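Local coordinates for DNA mismatch repair protein MutS (Thermus aquaticus, PDB 1EWQ), which binds mismatched DNA, probably as the recognition step of mismatch repair, and has a weak ATPase activity, at residues C[555-559]-C[560-564]; C[524-527]-C[528-532]; C[467-471]-C[472-476]; C[441-444]-C[445-448]. All blocks are in the same frame, centred on the assembly; numbering follows the deposited sequence.

Contact 1: C[555-559]-C[560-564]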
loop_
_atom_site.group_PDB
_atom_site.type_symbol
_atom_site.label_atom_id
_atom_site.label_comp_id
_atom_site.label_asym_id
_atom_site.label_seq_id
_atom_site.Cartn_x
_atom_site.Cartn_y
_atom_site.Cartn_z
ATOM N N ALA C 555 23.783 1.942 34.329
ATOM C CA ALA C 555 22.344 1.839 34.136
ATOM C C ALA C 555 21.838 2.419 32.822
ATOM O O ALA C 555 20.902 3.222 32.814
ATOM C CB ALA C 555 21.609 2.501 35.317
ATOM N N GLY C 556 22.446 2.001 31.714
ATOM C CA GLY C 556 22.010 2.480 30.418
ATOM C C GLY C 556 20.805 1.689 29.939
ATOM O O GLY C 556 20.582 0.561 30.380
ATOM N N ARG C 557 20.022 2.279 29.040
ATOM C CA ARG C 557 18.842 1.617 28.510
ATOM C C ARG C 557 18.635 1.997 27.046
ATOM O O ARG C 557 19.069 3.065 26.601
ATOM C CB ARG C 557 17.596 2.030 29.289
ATOM C CG ARG C 557 17.854 2.633 30.653
ATOM C CD ARG C 557 16.849 3.723 30.885
ATOM N NE ARG C 557 17.446 4.894 31.489
ATOM C CZ ARG C 557 16.949 6.119 31.389
ATOM N NH1 ARG C 557 15.843 6.343 30.699
ATOM N NH2 ARG C 557 17.551 7.114 32.006
ATOM N N HIS C 558 17.967 1.117 26.303
ATOM C CA HIS C 558 17.681 1.375 24.900
ATOM C C HIS C 558 16.601 2.460 24.917
ATOM O O HIS C 558 15.490 2.230 25.389
ATOM C CB HIS C 558 17.160 0.105 24.222
ATOM C CG HIS C 558 17.062 0.217 22.730
ATOM N ND1 HIS C 558 16.262 1.152 22.105
ATOM C CD2 HIS C 558 17.654 -0.493 21.739
ATOM C CE1 HIS C 558 16.362 1.009 20.795
ATOM N NE2 HIS C 558 17.199 0.019 20.546
ATOM N N PRO C 559 16.919 3.660 24.402
ATOM C CA PRO C 559 15.981 4.788 24.371
ATOM C C PRO C 559 14.653 4.540 23.659
ATOM O O PRO C 559 13.673 5.235 23.917
ATOM C CB PRO C 559 16.797 5.897 23.711
ATOM C CG PRO C 559 17.722 5.127 22.788
ATOM C CD PRO C 559 18.163 3.988 23.681
ATOM N N VAL C 560 14.614 3.551 22.770
ATOM C CA VAL C 560 13.387 3.263 22.040
ATOM C C VAL C 560 12.584 2.123 22.659
ATOM O O VAL C 560 11.377 2.244 22.848
ATOM C CB VAL C 560 13.684 2.940 20.564
ATOM C CG1 VAL C 560 12.387 2.639 19.836
ATOM C CG2 VAL C 560 14.400 4.119 19.912
ATOM N N VAL C 561 13.260 1.023 22.974
ATOM C CA VAL C 561 12.611 -0.130 23.584
ATOM C C VAL C 561 11.957 0.248 24.911
ATOM O O VAL C 561 10.806 -0.098 25.156
ATOM C CB VAL C 561 13.622 -1.272 23.840
ATOM C CG1 VAL C 561 12.967 -2.393 24.637
ATOM C CG2 VAL C 561 14.152 -1.795 22.517
ATOM N N GLU C 562 12.684 0.956 25.767
ATOM C CA GLU C 562 12.135 1.352 27.061
ATOM C C GLU C 562 10.879 2.203 26.908
ATOM O O GLU C 562 10.116 2.363 27.856
ATOM C CB GLU C 562 13.167 2.134 27.877
ATOM C CG GLU C 562 13.452 3.549 27.370
ATOM C CD GLU C 562 14.253 4.372 28.375
ATOM O OE1 GLU C 562 14.605 5.541 28.077
ATOM O OE2 GLU C 562 14.529 3.841 29.475
ATOM N N ARG C 563 10.668 2.744 25.713
ATOM C CA ARG C 563 9.510 3.591 25.445
ATOM C C ARG C 563 8.187 2.798 25.387
ATOM O O ARG C 563 7.112 3.365 25.597
ATOM C CB ARG C 563 9.735 4.345 24.130
ATOM C CG ARG C 563 9.382 5.830 24.130
ATOM C CD ARG C 563 10.110 6.592 25.215
ATOM N NE ARG C 563 9.418 6.475 26.497
ATOM C CZ ARG C 563 10.033 6.352 27.669
ATOM N NH1 ARG C 563 11.359 6.328 27.725
ATOM N NH2 ARG C 563 9.326 6.246 28.783
ATOM N N ARG C 564 8.261 1.492 25.121
ATOM C CA ARG C 564 7.055 0.660 25.042
ATOM C C ARG C 564 7.060 -0.568 25.961
ATOM O O ARG C 564 6.179 -1.416 25.849
ATOM C CB ARG C 564 6.831 0.178 23.603
ATOM C CG ARG C 564 6.405 1.253 22.614
ATOM C CD ARG C 564 4.980 1.729 22.864
ATOM N NE ARG C 564 4.577 2.775 21.921
ATOM C CZ ARG C 564 5.099 4.000 21.885
ATOM N NH1 ARG C 564 6.054 4.347 22.741
ATOM N NH2 ARG C 564 4.661 4.885 20.994
HETATM O O HOH W 1 13.591 6.918 25.810
#
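The turn after strand 551-556, near the P-loop (Walker A), is knit together by the side chain of His-558. With its CG opposite the backbone N (chi1 -170°), the imidazole sits beside Val-560, and ND1 accepts a hydrogen bond from Val-560 N at 3.0 Å, almost in the ring plane. Val-561 comes over one face instead, its CG2 3.6 Å from the ring centroid in a CH-pi contact. The backbone joins in, since Glu-562 N donates to His-558 O at 3.1 Å, and 560-563 take helical backbone angles. Thr-591, Gln-595 and Leu-598 of helix 589-603 pack against the histidine, whose side chain lies about 8 Å from that of Ser-590, a predicted ATP-binding residue of the P-loop. A leucine here would probably leave the Val-560 amide without its ring acceptor. Farther out, Arg-557 NH1 and Glu-562 OE1 form a salt bridge (3.0 Å, weak as a hydrogen bond), their guanidinium and carboxylate planes 43° apart; Arg-563 NH1 pairs with the same OE1, and Arg-557 also donates to the carbonyls of Tyr-540 and Gly-541. A water gives protons to Pro-559 O and Glu-562 OE1 and accepts from Arg-563 NH1 at 3.0 Å.

Contact 2: C[524-527]-C[528-532]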
loop_
_atom_site.group_PDB
_atom_site.type_symbol
_atom_site.label_atom_id
_atom_site.label_comp_id
_atom_site.label_asym_id
_atom_site.label_seq_id
_atom_site.Cartn_x
_atom_site.Cartn_y
_atom_site.Cartn_z
ATOM N N LEU C 524 16.155 30.384 15.536
ATOM C CA LEU C 524 15.033 29.723 16.188
ATOM C C LEU C 524 15.037 28.218 15.981
ATOM O O LEU C 524 14.556 27.472 16.837
ATOM C CB LEU C 524 13.719 30.333 15.705
ATOM C CG LEU C 524 13.633 31.815 16.067
ATOM C CD1 LEU C 524 12.308 32.404 15.597
ATOM C CD2 LEU C 524 13.799 31.975 17.580
ATOM N N ALA C 525 15.575 27.767 14.854
ATOM C CA ALA C 525 15.638 26.332 14.592
ATOM C C ALA C 525 16.563 25.710 15.642
ATOM O O ALA C 525 16.246 24.687 16.250
ATOM C CB ALA C 525 16.184 26.061 13.187
ATOM N N GLU C 526 17.707 26.345 15.858
ATOM C CA GLU C 526 18.660 25.839 16.834
ATOM C C GLU C 526 18.059 25.813 18.237
ATOM O O GLU C 526 18.137 24.808 18.938
ATOM C CB GLU C 526 19.932 26.690 16.822
ATOM C CG GLU C 526 21.187 25.861 16.659
ATOM C CD GLU C 526 22.450 26.691 16.657
ATOM O OE1 GLU C 526 22.593 27.568 15.773
ATOM O OE2 GLU C 526 23.295 26.460 17.546
ATOM N N LEU C 527 17.449 26.921 18.641
ATOM C CA LEU C 527 16.835 27.004 19.961
ATOM C C LEU C 527 15.711 25.982 20.079
ATOM O O LEU C 527 15.476 25.440 21.153
ATOM C CB LEU C 527 16.291 28.413 20.199
ATOM C CG LEU C 527 17.371 29.487 20.091
ATOM C CD1 LEU C 527 16.736 30.858 20.040
ATOM C CD2 LEU C 527 18.327 29.363 21.280
ATOM N N ASP C 528 15.016 25.730 18.969
ATOM C CA ASP C 528 13.927 24.754 18.952
ATOM C C ASP C 528 14.513 23.381 19.308
ATOM O O ASP C 528 13.936 22.642 20.117
ATOM C CB ASP C 528 13.259 24.739 17.560
ATOM C CG ASP C 528 12.068 23.764 17.458
ATOM O OD1 ASP C 528 11.429 23.456 18.490
ATOM O OD2 ASP C 528 11.755 23.324 16.324
ATOM N N VAL C 529 15.673 23.064 18.735
ATOM C CA VAL C 529 16.333 21.784 18.985
ATOM C C VAL C 529 16.836 21.620 20.424
ATOM O O VAL C 529 16.597 20.595 21.061
ATOM C CB VAL C 529 17.493 21.574 18.000
ATOM C CG1 VAL C 529 18.316 20.361 18.404
ATOM C CG2 VAL C 529 16.925 21.356 16.583
ATOM N N TYR C 530 17.526 22.631 20.935
ATOM C CA TYR C 530 18.039 22.584 22.295
ATOM C C TYR C 530 16.908 22.428 23.312
ATOM O O TYR C 530 16.999 21.612 24.229
ATOM C CB TYR C 530 18.830 23.854 22.591
ATOM C CG TYR C 530 20.096 23.995 21.778
ATOM C CD1 TYR C 530 20.448 25.219 21.204
ATOM C CD2 TYR C 530 20.975 22.920 21.627
ATOM C CE1 TYR C 530 21.647 25.363 20.504
ATOM C CE2 TYR C 530 22.180 23.059 20.931
ATOM C CZ TYR C 530 22.509 24.280 20.375
ATOM O OH TYR C 530 23.709 24.420 19.710
ATOM N N ALA C 531 15.843 23.207 23.149
ATOM C CA ALA C 531 14.710 23.121 24.066
ATOM C C ALA C 531 14.039 21.752 23.935
ATOM O O ALA C 531 13.590 21.163 24.925
ATOM C CB ALA C 531 13.705 24.242 23.774
ATOM N N ALA C 532 13.991 21.240 22.708
ATOM C CA ALA C 532 13.389 19.935 22.438
ATOM C C ALA C 532 14.179 18.785 23.068
ATOM O O ALA C 532 13.599 17.855 23.627
ATOM C CB ALA C 532 13.266 19.718 20.937
#
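Glu-526 and Tyr-530 meet along their side chains, running out from the helix side by side and pointing the same way. Their polar ends come together where Tyr-530 OH lies 3.0 Å from Glu-526 OE2, with the carboxylate and ring planes 62° apart. Below that meeting the contact is carbon against carbon: Glu-526 CG passes 3.9 Å from Tyr-530 CE1. The tyrosine ring is brought back over the preceding turn because its CG stands opposite the carbonyl carbon (chi1 -66°), which also sets CD1 3.3 Å from Glu-526 O.

The main-chain bonds are those of an alpha-helix, here the middle of helix 514-540 in the helical part of domain III. Tyr-530 N donates to Glu-526 O at 3.0 Å, the straightest of the set at 168°, and Asp-528 N reaches Leu-524 O at 2.8 Å.

Apolar and charged groups around the helix pack on its neighbours. Leu-524 and Leu-527 lie on helix 346-366, Val-529 on Leu-287 and Trp-291, and Tyr-530 on Arg-305, Arg-308 and Phe-312 of helix 299-314. Asp-528 OD1 is hydrogen-bonded to Arg-280 N, and OD2 to Thr-281 OG1. Without the Tyr-530 ring, as with an alanine here, a gap is likely to open against helix 299-314, and the hydroxyl beside Glu-526 OE2 would be lost.

Contact 3: C[467-471]-C[472-476]. With nucleotides of chain A.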
loop_
_atom_site.group_PDB
_atom_site.type_symbol
_atom_site.label_atom_id
_atom_site.label_comp_id
_atom_site.label_asym_id
_atom_site.label_seq_id
_atom_site.Cartn_x
_atom_site.Cartn_y
_atom_site.Cartn_z
ATOM N N VAL C 467 -37.187 39.781 -19.273
ATOM C CA VAL C 467 -35.815 39.289 -19.378
ATOM C C VAL C 467 -35.711 37.780 -19.171
ATOM O O VAL C 467 -35.007 37.081 -19.912
ATOM C CB VAL C 467 -34.889 40.014 -18.363
ATOM C CG1 VAL C 467 -33.558 39.298 -18.255
ATOM C CG2 VAL C 467 -34.659 41.445 -18.815
ATOM N N GLN C 468 -36.413 37.275 -18.164
ATOM C CA GLN C 468 -36.370 35.851 -17.877
ATOM C C GLN C 468 -37.728 35.362 -17.412
ATOM O O GLN C 468 -38.349 35.965 -16.528
ATOM C CB GLN C 468 -35.318 35.553 -16.796
ATOM C CG GLN C 468 -35.179 34.065 -16.461
ATOM C CD GLN C 468 -34.299 33.795 -15.238
ATOM O OE1 GLN C 468 -33.996 32.642 -14.923
ATOM N NE2 GLN C 468 -33.897 34.853 -14.542
ATOM N N THR C 469 -38.188 34.272 -18.018
ATOM C CA THR C 469 -39.464 33.681 -17.662
ATOM C C THR C 469 -39.193 32.432 -16.834
ATOM O O THR C 469 -38.348 31.605 -17.188
ATOM C CB THR C 469 -40.285 33.264 -18.912
ATOM O OG1 THR C 469 -40.596 34.421 -19.705
ATOM C CG2 THR C 469 -41.586 32.579 -18.487
ATOM N N LEU C 470 -39.901 32.303 -15.721
ATOM C CA LEU C 470 -39.735 31.138 -14.870
ATOM C C LEU C 470 -41.079 30.454 -14.698
ATOM O O LEU C 470 -42.087 30.903 -15.241
ATOM C CB LEU C 470 -39.147 31.536 -13.508
ATOM C CG LEU C 470 -37.741 32.137 -13.597
ATOM C CD1 LEU C 470 -37.812 33.648 -13.405
ATOM C CD2 LEU C 470 -36.846 31.513 -12.545
ATOM N N LYS C 471 -41.084 29.366 -13.942
ATOM C CA LYS C 471 -42.298 28.610 -13.711
ATOM C C LYS C 471 -43.457 29.502 -13.274
ATOM O O LYS C 471 -44.532 29.458 -13.876
ATOM C CB LYS C 471 -42.043 27.520 -12.661
ATOM C CG LYS C 471 -43.018 26.350 -12.710
ATOM C CD LYS C 471 -43.156 25.798 -14.129
ATOM C CE LYS C 471 -43.891 24.462 -14.129
ATOM N NZ LYS C 471 -45.156 24.519 -13.332
ATOM N N ASP C 472 -43.247 30.309 -12.238
ATOM C CA ASP C 472 -44.312 31.177 -11.742
ATOM C C ASP C 472 -43.823 32.563 -11.343
ATOM O O ASP C 472 -44.402 33.224 -10.479
ATOM C CB ASP C 472 -45.015 30.512 -10.563
ATOM C CG ASP C 472 -45.748 29.245 -10.969
ATOM O OD1 ASP C 472 -46.757 29.352 -11.709
ATOM O OD2 ASP C 472 -45.311 28.149 -10.560
ATOM N N ARG C 473 -42.744 32.983 -11.990
ATOM C CA ARG C 473 -42.163 34.290 -11.755
ATOM C C ARG C 473 -41.642 34.780 -13.080
ATOM O O ARG C 473 -41.351 33.986 -13.975
ATOM C CB ARG C 473 -41.021 34.216 -10.740
ATOM C CG ARG C 473 -41.481 33.982 -9.304
ATOM C CD ARG C 473 -40.300 33.718 -8.409
ATOM N NE ARG C 473 -39.595 32.504 -8.808
ATOM C CZ ARG C 473 -38.373 32.176 -8.396
ATOM N NH1 ARG C 473 -37.704 32.977 -7.568
ATOM N NH2 ARG C 473 -37.819 31.040 -8.810
ATOM N N GLN C 474 -41.541 36.093 -13.205
ATOM C CA GLN C 474 -41.043 36.709 -14.423
ATOM C C GLN C 474 -40.118 37.839 -14.016
ATOM O O GLN C 474 -40.396 38.573 -13.061
ATOM C CB GLN C 474 -42.203 37.252 -15.260
ATOM C CG GLN C 474 -41.787 38.024 -16.508
ATOM C CD GLN C 474 -41.080 37.165 -17.552
ATOM O OE1 GLN C 474 -41.539 36.070 -17.892
ATOM N NE2 GLN C 474 -39.967 37.671 -18.079
ATOM N N ARG C 475 -39.012 37.967 -14.739
ATOM C CA ARG C 475 -38.051 39.009 -14.452
ATOM C C ARG C 475 -37.943 39.992 -15.610
ATOM O O ARG C 475 -38.005 39.614 -16.787
ATOM C CB ARG C 475 -36.701 38.373 -14.109
ATOM C CG ARG C 475 -36.791 37.534 -12.843
ATOM C CD ARG C 475 -35.621 36.590 -12.653
ATOM N NE ARG C 475 -35.766 35.854 -11.401
ATOM C CZ ARG C 475 -35.040 34.793 -11.059
ATOM N NH1 ARG C 475 -34.105 34.330 -11.876
ATOM N NH2 ARG C 475 -35.258 34.190 -9.895
ATOM N N TYR C 476 -37.798 41.265 -15.258
ATOM C CA TYR C 476 -37.717 42.325 -16.246
ATOM C C TYR C 476 -36.528 43.237 -16.027
ATOM O O TYR C 476 -35.723 43.048 -15.115
ATOM C CB TYR C 476 -38.982 43.186 -16.218
ATOM C CG TYR C 476 -40.278 42.412 -16.132
ATOM C CD1 TYR C 476 -40.703 41.868 -14.920
ATOM C CD2 TYR C 476 -41.090 42.245 -17.255
ATOM C CE1 TYR C 476 -41.903 41.178 -14.821
ATOM C CE2 TYR C 476 -42.300 41.556 -17.171
ATOM C CZ TYR C 476 -42.699 41.025 -15.949
ATOM O OH TYR C 476 -43.885 40.337 -15.846
ATOM P P DC A 20 -38.367 27.983 -11.555
ATOM O OP1 DC A 20 -38.816 28.109 -12.970
ATOM O OP2 DC A 20 -38.722 29.037 -10.572
ATOM O "O5'" DC A 20 -38.875 26.583 -10.999
ATOM C "C5'" DC A 20 -38.495 25.379 -11.657
ATOM C "C4'" DC A 20 -38.961 24.185 -10.864
ATOM O "O4'" DC A 20 -38.070 23.920 -9.750
ATOM C "C3'" DC A 20 -40.361 24.347 -10.271
ATOM O "O3'" DC A 20 -41.124 23.180 -10.524
ATOM C "C2'" DC A 20 -40.116 24.493 -8.778
ATOM C "C1'" DC A 20 -38.839 23.692 -8.579
ATOM N N1 DC A 20 -38.029 24.095 -7.419
ATOM C C2 DC A 20 -37.339 23.104 -6.699
ATOM O O2 DC A 20 -37.431 21.922 -7.067
ATOM N N3 DC A 20 -36.589 23.465 -5.628
ATOM C C4 DC A 20 -36.511 24.750 -5.271
ATOM N N4 DC A 20 -35.764 25.064 -4.203
ATOM C C5 DC A 20 -37.199 25.775 -5.988
ATOM C C6 DC A 20 -37.942 25.406 -7.041
ATOM P P DT A 19 -32.822 31.407 -10.482
ATOM O OP1 DT A 19 -32.870 32.109 -11.801
ATOM O OP2 DT A 19 -32.995 32.168 -9.218
ATOM O "O5'" DT A 19 -33.933 30.282 -10.523
ATOM C "C5'" DT A 19 -33.617 28.976 -10.103
ATOM C "C4'" DT A 19 -34.494 27.983 -10.815
ATOM O "O4'" DT A 19 -34.121 26.681 -10.330
ATOM C "C3'" DT A 19 -35.971 28.151 -10.484
ATOM O "O3'" DT A 19 -36.770 27.786 -11.608
ATOM C "C2'" DT A 19 -36.171 27.252 -9.280
ATOM C "C1'" DT A 19 -35.083 26.191 -9.413
ATOM N N1 DT A 19 -34.363 25.922 -8.157
ATOM C C2 DT A 19 -34.065 24.620 -7.855
ATOM O O2 DT A 19 -34.391 23.684 -8.574
ATOM N N3 DT A 19 -33.372 24.449 -6.682
ATOM C C4 DT A 19 -32.964 25.433 -5.804
ATOM O O4 DT A 19 -32.348 25.129 -4.788
ATOM C C5 DT A 19 -33.318 26.785 -6.186
ATOM C C7 DT A 19 -32.912 27.924 -5.303
ATOM C C6 DT A 19 -33.993 26.955 -7.325
ATOM P P DG A 21 -42.698 23.187 -10.234
ATOM O OP1 DG A 21 -43.335 22.777 -11.510
ATOM O OP2 DG A 21 -43.089 24.470 -9.596
ATOM O "O5'" DG A 21 -42.854 22.017 -9.166
ATOM C "C5'" DG A 21 -42.268 20.740 -9.413
ATOM C "C4'" DG A 21 -42.372 19.864 -8.187
ATOM O "O4'" DG A 21 -41.463 20.338 -7.161
ATOM C "C3'" DG A 21 -43.759 19.809 -7.544
ATOM O "O3'" DG A 21 -44.040 18.454 -7.149
ATOM C "C2'" DG A 21 -43.631 20.756 -6.358
ATOM C "C1'" DG A 21 -42.171 20.602 -5.960
ATOM N N9 DG A 21 -41.549 21.767 -5.337
ATOM C C8 DG A 21 -41.673 23.083 -5.714
ATOM N N7 DG A 21 -40.951 23.894 -4.987
ATOM C C5 DG A 21 -40.319 23.065 -4.068
ATOM C C6 DG A 21 -39.401 23.372 -3.014
ATOM O O6 DG A 21 -38.950 24.472 -2.674
ATOM N N1 DG A 21 -39.012 22.228 -2.329
ATOM C C2 DG A 21 -39.447 20.957 -2.604
ATOM N N2 DG A 21 -38.958 19.991 -1.824
ATOM N N3 DG A 21 -40.300 20.658 -3.569
ATOM C C4 DG A 21 -40.688 21.751 -4.261
HETATM O O HOH W 2 -38.913 36.524 -20.721
#
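A DNA-gripping beta hairpin, strands 465-469 and 473-477, brings Leu-470 against Arg-475 and presents its turn to the backbone of three successive nucleotides. CD1 of Leu-470 lies over one face of the Arg-475 guanidinium, 3.6 Å from NE, while the edge of that group meets the DT19 phosphate of chain A. There NH1 donates to OP1 and NH2 to OP2, the latter at 3.1 Å; a salt bridge from NH2 to Glu-451 gives the arginine a second anion and probably steadies its angle. Arg-473 uses NH2 on DC20 OP2 of chain A at 2.8 Å, in its guanidinium plane. At the turn, the backbone N of Lys-471 takes the other oxygen of that phosphate, OP1, also at 2.8 Å, and Lys-471 NZ makes a weak hydrogen bond to DG21 OP1 of chain A.

The strands run antiparallel with a classic beta bulge, in which Val-467 and Gln-468 both face Arg-475. Arg-475 O thereby accepts from both their amides; Gln-474 NE2 is a third donor to it. On the face carrying Thr-469 and Gln-474, Thr-469 OG1 donates to Gln-474 OE1 at 2.6 Å on a lone pair of the amide oxygen. A bend at chi2 (65°) folds the Gln-474 chain across for this, and a water spans Thr-469 OG1 and Gln-474 NE2. Thr-469 also donates its backbone N to Thr-469 OG1 of the second subunit.

Contact 4: C[441-444]-C[445-448]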
loop_
_atom_site.group_PDB
_atom_site.type_symbol
_atom_site.label_atom_id
_atom_site.label_comp_id
_atom_site.label_asym_id
_atom_site.label_seq_id
_atom_site.Cartn_x
_atom_site.Cartn_y
_atom_site.Cartn_z
ATOM N N GLY C 441 -33.340 41.219 -7.866
ATOM C CA GLY C 441 -32.437 40.117 -7.613
ATOM C C GLY C 441 -31.282 40.129 -8.579
ATOM O O GLY C 441 -31.138 41.058 -9.386
ATOM N N TYR C 442 -30.458 39.088 -8.509
ATOM C CA TYR C 442 -29.302 38.988 -9.384
ATOM C C TYR C 442 -28.775 37.560 -9.573
ATOM O O TYR C 442 -28.826 36.744 -8.659
ATOM C CB TYR C 442 -28.172 39.872 -8.827
ATOM C CG TYR C 442 -26.854 39.682 -9.543
ATOM C CD1 TYR C 442 -26.481 40.527 -10.586
ATOM C CD2 TYR C 442 -26.029 38.590 -9.250
ATOM C CE1 TYR C 442 -25.331 40.289 -11.326
ATOM C CE2 TYR C 442 -24.878 38.341 -9.985
ATOM C CZ TYR C 442 -24.537 39.192 -11.025
ATOM O OH TYR C 442 -23.419 38.938 -11.782
ATOM N N ASN C 443 -28.288 37.275 -10.780
ATOM C CA ASN C 443 -27.646 36.000 -11.108
ATOM C C ASN C 443 -26.700 36.268 -12.273
ATOM O O ASN C 443 -26.954 37.144 -13.101
ATOM C CB ASN C 443 -28.641 34.866 -11.447
ATOM C CG ASN C 443 -29.372 35.066 -12.769
ATOM O OD1 ASN C 443 -28.773 35.397 -13.796
ATOM N ND2 ASN C 443 -30.685 34.830 -12.748
ATOM N N ALA C 444 -25.603 35.520 -12.313
ATOM C CA ALA C 444 -24.568 35.675 -13.324
ATOM C C ALA C 444 -25.030 35.548 -14.769
ATOM O O ALA C 444 -24.358 36.032 -15.682
ATOM C CB ALA C 444 -23.438 34.677 -13.053
ATOM N N VAL C 445 -26.172 34.910 -14.987
ATOM C CA VAL C 445 -26.656 34.743 -16.347
ATOM C C VAL C 445 -27.452 35.926 -16.902
ATOM O O VAL C 445 -27.295 36.281 -18.070
ATOM C CB VAL C 445 -27.510 33.471 -16.480
ATOM C CG1 VAL C 445 -27.908 33.271 -17.940
ATOM C CG2 VAL C 445 -26.723 32.263 -15.957
ATOM N N PHE C 446 -28.298 36.541 -16.079
ATOM C CA PHE C 446 -29.098 37.669 -16.547
ATOM C C PHE C 446 -28.730 39.016 -15.932
ATOM O O PHE C 446 -29.223 40.048 -16.378
ATOM C CB PHE C 446 -30.596 37.392 -16.320
ATOM C CG PHE C 446 -31.120 36.203 -17.089
ATOM C CD1 PHE C 446 -31.057 34.919 -16.549
ATOM C CD2 PHE C 446 -31.654 36.364 -18.366
ATOM C CE1 PHE C 446 -31.519 33.810 -17.273
ATOM C CE2 PHE C 446 -32.119 35.265 -19.101
ATOM C CZ PHE C 446 -32.052 33.986 -18.554
ATOM N N GLY C 447 -27.869 39.014 -14.919
ATOM C CA GLY C 447 -27.484 40.266 -14.281
ATOM C C GLY C 447 -28.539 40.735 -13.295
ATOM O O GLY C 447 -29.252 39.915 -12.717
ATOM N N TYR C 448 -28.646 42.046 -13.088
ATOM C CA TYR C 448 -29.644 42.582 -12.163
ATOM C C TYR C 448 -31.029 42.601 -12.793
ATOM O O TYR C 448 -31.164 42.815 -13.990
ATOM C CB TYR C 448 -29.264 43.988 -11.709
ATOM C CG TYR C 448 -28.052 44.000 -10.810
ATOM C CD1 TYR C 448 -26.764 43.942 -11.341
ATOM C CD2 TYR C 448 -28.194 44.008 -9.425
ATOM C CE1 TYR C 448 -25.650 43.887 -10.508
ATOM C CE2 TYR C 448 -27.085 43.952 -8.585
ATOM C CZ TYR C 448 -25.818 43.892 -9.134
ATOM O OH TYR C 448 -24.725 43.844 -8.300
#
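Asn-443 OD1 accepts a hydrogen bond from the backbone N of Phe-446 at 2.6 Å, nearly straight at 164° and in the plane of the side-chain carbonyl, while Val-445 N lies 2.9 Å from the same oxygen. The side chain bends forward over the turn because its CG sits between the backbone N and the carbonyl carbon (chi1 69°). Its amide then runs beside the Phe-446 ring, with OD1 at the ring edge.

The main chain closes the same turn: Gly-447 N donates to Asn-443 O at 2.8 Å, and a weak bond returns from Asn-443 N to Gly-447 O. These two residues form an antiparallel hydrogen-bonded pair at the turn end of the hairpin between strands 439-443 and 449-453. Gly-447 has a positive phi, at which a beta-carbon would be jammed against the preceding carbonyl.

One step back, Tyr-442 points the edge of its ring at the face of Tyr-448, CD1 sitting over the centre of that ring. The centroids are 4.7 Å apart and the planes meet at 54°, an inclined edge-to-face pair. Tyr-442 OH is hydrogen-bonded to Tyr-489 OH, and Tyr-448 also stacks on Phe-422.

Because the asparagine oxygen is bonded to the amide of Phe-446, the side chain is held in a set pose beside a DNA phosphate, consistent with a turn braced by its own side chain.

Overall arrangement
Contacts 3 and 4 lie at one end of the elongated chain, on the same four-stranded antiparallel sheet with their centres 12 Å apart. They touch directly: Phe-446 packs on Val-467 and Gln-468, and Asn-443 lies beside Arg-475. Both also reach the second subunit and the DNA, contact 3 by hydrogen bonds to its phosphates and contact 4 with its nearest atom about 4 Å from it. Contact 1 sits on the opposite side of the chain's centre, near the predicted ATP site and about 36 Å from the DNA at the nearest atoms; its centre is 76 Å from that of contact 3. Contact 2, on helix 514-540, is closer to contact 1, at 24 Å between centres.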